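Local coordinates for protein GDP-mannose-dependent alpha-(1-6)-phosphatidylinositol monomannoside mannosyltransferase (PDB 3OKP) that is a mannosyltransferase of the two-domain GT-B fold, modelled with guanosine-5'-diphosphate-alpha-D-mannose in the cleft between its domains, at residues 146-154 with 285-293. Sequence-based numbering, arbitrary orientation. Where two conformers were deposited one is given.
Sequences YISQYTLRR and GGLDVEGLG. With GDD (guanosine-5'-diphosphate-alpha-D-mannose), chain B.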
# COMPACT_ATOMS: atom_id res chain seq x y z
N TYR A 146 6.85 -6.72 -8.07
CA TYR A 146 5.51 -6.22 -8.35
C TYR A 146 4.65 -6.33 -7.09
O TYR A 146 4.90 -7.18 -6.23
CB TYR A 146 4.87 -6.99 -9.52
CG TYR A 146 4.72 -8.48 -9.28
CD1 TYR A 146 3.56 -8.99 -8.70
CD2 TYR A 146 5.73 -9.37 -9.64
CE1 TYR A 146 3.41 -10.36 -8.47
CE2 TYR A 146 5.58 -10.75 -9.42
CZ TYR A 146 4.42 -11.23 -8.84
OH TYR A 146 4.26 -12.58 -8.62
N ILE A 147 3.63 -5.48 -6.98
CA ILE A 147 2.78 -5.42 -5.78
C ILE A 147 1.58 -6.38 -5.79
O ILE A 147 1.13 -6.83 -4.73
CB ILE A 147 2.32 -3.96 -5.46
CG1 ILE A 147 1.35 -3.43 -6.53
CG2 ILE A 147 3.54 -3.04 -5.29
CD1 ILE A 147 0.61 -2.16 -6.14
N SER A 148 1.07 -6.71 -6.98
CA SER A 148 -0.05 -7.63 -7.12
C SER A 148 0.00 -8.42 -8.43
O SER A 148 0.64 -7.99 -9.39
CB SER A 148 -1.39 -6.88 -7.01
OG SER A 148 -1.50 -5.89 -8.02
N GLN A 149 -0.68 -9.56 -8.45
CA GLN A 149 -0.81 -10.34 -9.68
C GLN A 149 -1.53 -9.54 -10.76
O GLN A 149 -1.28 -9.73 -11.95
CB GLN A 149 -1.55 -11.66 -9.41
CG GLN A 149 -0.79 -12.65 -8.53
CD GLN A 149 0.54 -13.10 -9.13
OE1 GLN A 149 1.52 -13.29 -8.41
NE2 GLN A 149 0.58 -13.27 -10.45
N TYR A 150 -2.41 -8.64 -10.33
CA TYR A 150 -3.09 -7.72 -11.24
C TYR A 150 -2.12 -6.81 -12.00
O TYR A 150 -2.15 -6.77 -13.23
CB TYR A 150 -4.14 -6.87 -10.52
CG TYR A 150 -4.81 -5.88 -11.44
CD1 TYR A 150 -5.88 -6.27 -12.25
CD2 TYR A 150 -4.36 -4.56 -11.54
CE1 TYR A 150 -6.49 -5.38 -13.11
CE2 TYR A 150 -4.97 -3.66 -12.41
CZ TYR A 150 -6.04 -4.08 -13.19
OH TYR A 150 -6.65 -3.20 -14.06
N THR A 151 -1.28 -6.09 -11.27
CA THR A 151 -0.33 -5.16 -11.90
C THR A 151 0.64 -5.92 -12.81
O THR A 151 0.93 -5.46 -13.92
CB THR A 151 0.46 -4.28 -10.89
OG1 THR A 151 1.22 -5.10 -10.00
CG2 THR A 151 -0.50 -3.39 -10.09
N LEU A 152 1.10 -7.08 -12.34
CA LEU A 152 1.95 -7.96 -13.15
C LEU A 152 1.32 -8.30 -14.50
O LEU A 152 1.97 -8.17 -15.54
CB LEU A 152 2.30 -9.25 -12.39
CG LEU A 152 3.23 -10.22 -13.13
CD1 LEU A 152 4.61 -9.60 -13.37
CD2 LEU A 152 3.36 -11.54 -12.39
N ARG A 153 0.05 -8.72 -14.50
CA ARG A 153 -0.66 -9.03 -15.74
C ARG A 153 -0.70 -7.84 -16.70
O ARG A 153 -0.55 -8.01 -17.92
CB ARG A 153 -2.07 -9.54 -15.45
CG ARG A 153 -2.83 -10.02 -16.69
CD ARG A 153 -4.17 -10.67 -16.36
NE ARG A 153 -5.18 -9.70 -15.94
CZ ARG A 153 -5.57 -9.53 -14.68
NH1 ARG A 153 -5.04 -10.25 -13.70
NH2 ARG A 153 -6.51 -8.63 -14.39
N ARG A 154 -0.89 -6.64 -16.16
CA ARG A 154 -0.99 -5.42 -16.96
C ARG A 154 0.30 -5.04 -17.69
O ARG A 154 0.25 -4.54 -18.82
CB ARG A 154 -1.49 -4.24 -16.12
CG ARG A 154 -2.90 -4.37 -15.51
CD ARG A 154 -4.03 -4.40 -16.54
NE ARG A 154 -4.01 -3.25 -17.45
CZ ARG A 154 -4.72 -2.13 -17.30
NH1 ARG A 154 -5.54 -1.98 -16.26
NH2 ARG A 154 -4.61 -1.16 -18.19
N GLY A 285 -10.90 4.65 -17.50
CA GLY A 285 -10.62 3.83 -18.67
C GLY A 285 -9.73 2.63 -18.39
O GLY A 285 -9.04 2.15 -19.29
N GLY A 286 -9.76 2.14 -17.15
CA GLY A 286 -8.90 1.04 -16.72
C GLY A 286 -7.61 1.48 -16.03
O GLY A 286 -6.85 0.64 -15.54
N LEU A 287 -7.38 2.79 -15.99
CA LEU A 287 -6.14 3.35 -15.42
C LEU A 287 -6.28 3.80 -13.96
O LEU A 287 -5.29 3.86 -13.23
CB LEU A 287 -5.62 4.49 -16.30
CG LEU A 287 -4.59 4.19 -17.41
CD1 LEU A 287 -4.57 2.73 -17.88
CD2 LEU A 287 -4.78 5.14 -18.59
N ASP A 288 -7.51 4.14 -13.56
CA ASP A 288 -7.81 4.48 -12.18
C ASP A 288 -8.19 3.20 -11.44
O ASP A 288 -9.35 2.80 -11.41
CB ASP A 288 -8.94 5.52 -12.13
CG ASP A 288 -9.01 6.26 -10.81
OD1 ASP A 288 -7.96 6.40 -10.14
OD2 ASP A 288 -10.12 6.70 -10.44
N VAL A 289 -7.18 2.56 -10.85
CA VAL A 289 -7.34 1.21 -10.31
C VAL A 289 -6.67 1.04 -8.95
O VAL A 289 -5.67 1.70 -8.65
CB VAL A 289 -6.81 0.17 -11.35
CG1 VAL A 289 -5.28 0.25 -11.51
CG2 VAL A 289 -7.25 -1.23 -11.01
N GLU A 290 -7.24 0.15 -8.14
CA GLU A 290 -6.66 -0.21 -6.85
C GLU A 290 -5.54 -1.23 -7.07
O GLU A 290 -5.80 -2.39 -7.39
CB GLU A 290 -7.74 -0.78 -5.92
CG GLU A 290 -7.34 -0.85 -4.45
CD GLU A 290 -7.07 0.51 -3.84
OE1 GLU A 290 -7.89 1.43 -4.02
OE2 GLU A 290 -6.03 0.66 -3.17
N GLY A 291 -4.30 -0.77 -6.92
CA GLY A 291 -3.12 -1.61 -7.14
C GLY A 291 -3.08 -2.81 -6.21
O GLY A 291 -2.83 -3.94 -6.64
N LEU A 292 -3.33 -2.55 -4.93
CA LEU A 292 -3.45 -3.61 -3.94
C LEU A 292 -4.50 -3.25 -2.90
O LEU A 292 -5.56 -3.88 -2.84
CB LEU A 292 -2.09 -3.91 -3.29
CG LEU A 292 -2.04 -5.06 -2.28
CD1 LEU A 292 -2.29 -6.42 -2.95
CD2 LEU A 292 -0.72 -5.05 -1.54
N GLY A 293 -4.21 -2.23 -2.09
CA GLY A 293 -5.14 -1.79 -1.06
C GLY A 293 -4.65 -2.15 0.33
O GLY A 293 -5.11 -3.13 0.92
N2 GDD B . -3.44 8.95 9.29
C2 GDD B . -4.40 8.69 8.37
N1 GDD B . -5.59 9.33 8.45
N3 GDD B . -4.16 7.79 7.39
C4 GDD B . -5.12 7.51 6.47
C5 GDD B . -6.35 8.16 6.53
C6 GDD B . -6.57 9.08 7.54
O6 GDD B . -7.66 9.68 7.62
N7 GDD B . -7.09 7.70 5.50
C8 GDD B . -6.35 6.80 4.82
N9 GDD B . -5.15 6.69 5.41
C1' GDD B . -4.02 5.81 5.01
C2' GDD B . -4.36 4.35 5.29
O2' GDD B . -4.06 3.99 6.64
C3' GDD B . -3.49 3.61 4.28
O3' GDD B . -2.22 3.29 4.87
C4' GDD B . -3.29 4.60 3.13
O4' GDD B . -3.73 5.88 3.61
C5' GDD B . -4.10 4.20 1.90
O5' GDD B . -3.31 3.42 1.00
PA GDD B . -3.90 2.50 0.04
O1A GDD B . -3.00 1.79 -0.46
O2A GDD B . -4.73 1.75 0.62
O3A GDD B . -4.60 3.22 -1.01
PB GDD B . -4.01 4.28 -1.82
O2B GDD B . -2.81 4.05 -2.06
O3B GDD B . -4.64 4.36 -2.90
O1B GDD B . -4.14 5.54 -1.13
O HOH W 1 -7.02 0.36 -19.61
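S148 and G291 meet at the tightly packed end of this contact, where the start of helix 149-159 faces the loop leading into helix 294-301. S148 OG donates to G291 O at 2.7 Å and accepts from T151 N at 3.3 Å. Serine suits this N-cap: its short side chain both caps the helix and reaches the loop, chi1 of 59° turning OG toward the first turn, where T151 N can reach it. G291 has no side chain, so I147 CD1 can lie against its backbone, 3.7 Å from G291 C. I147 CD1 also packs on L292 CB (4.3 Å), and L292 CD1 brushes S148 CB. Midway, V289 CG2 touches Y150 CE2 at 3.6 Å.

The looser end is polar and partly hydrated. R154, long enough to reach the loop, is bent at chi2 and chi3; its NH1 donates to Y150 OH and to G286 O (3.0 Å), both near the guanidinium plane. A water accepts weakly from R154 NH2 and donates to G285 O, while exposed L287 meets NH2 through its CD1 alone. Because E290 and G293 line the ligand pocket, the contact ties that pocket's loop to the opposite Rossmann-like domain, across the interdomain cleft characteristic of GT-B glycosyltransferases.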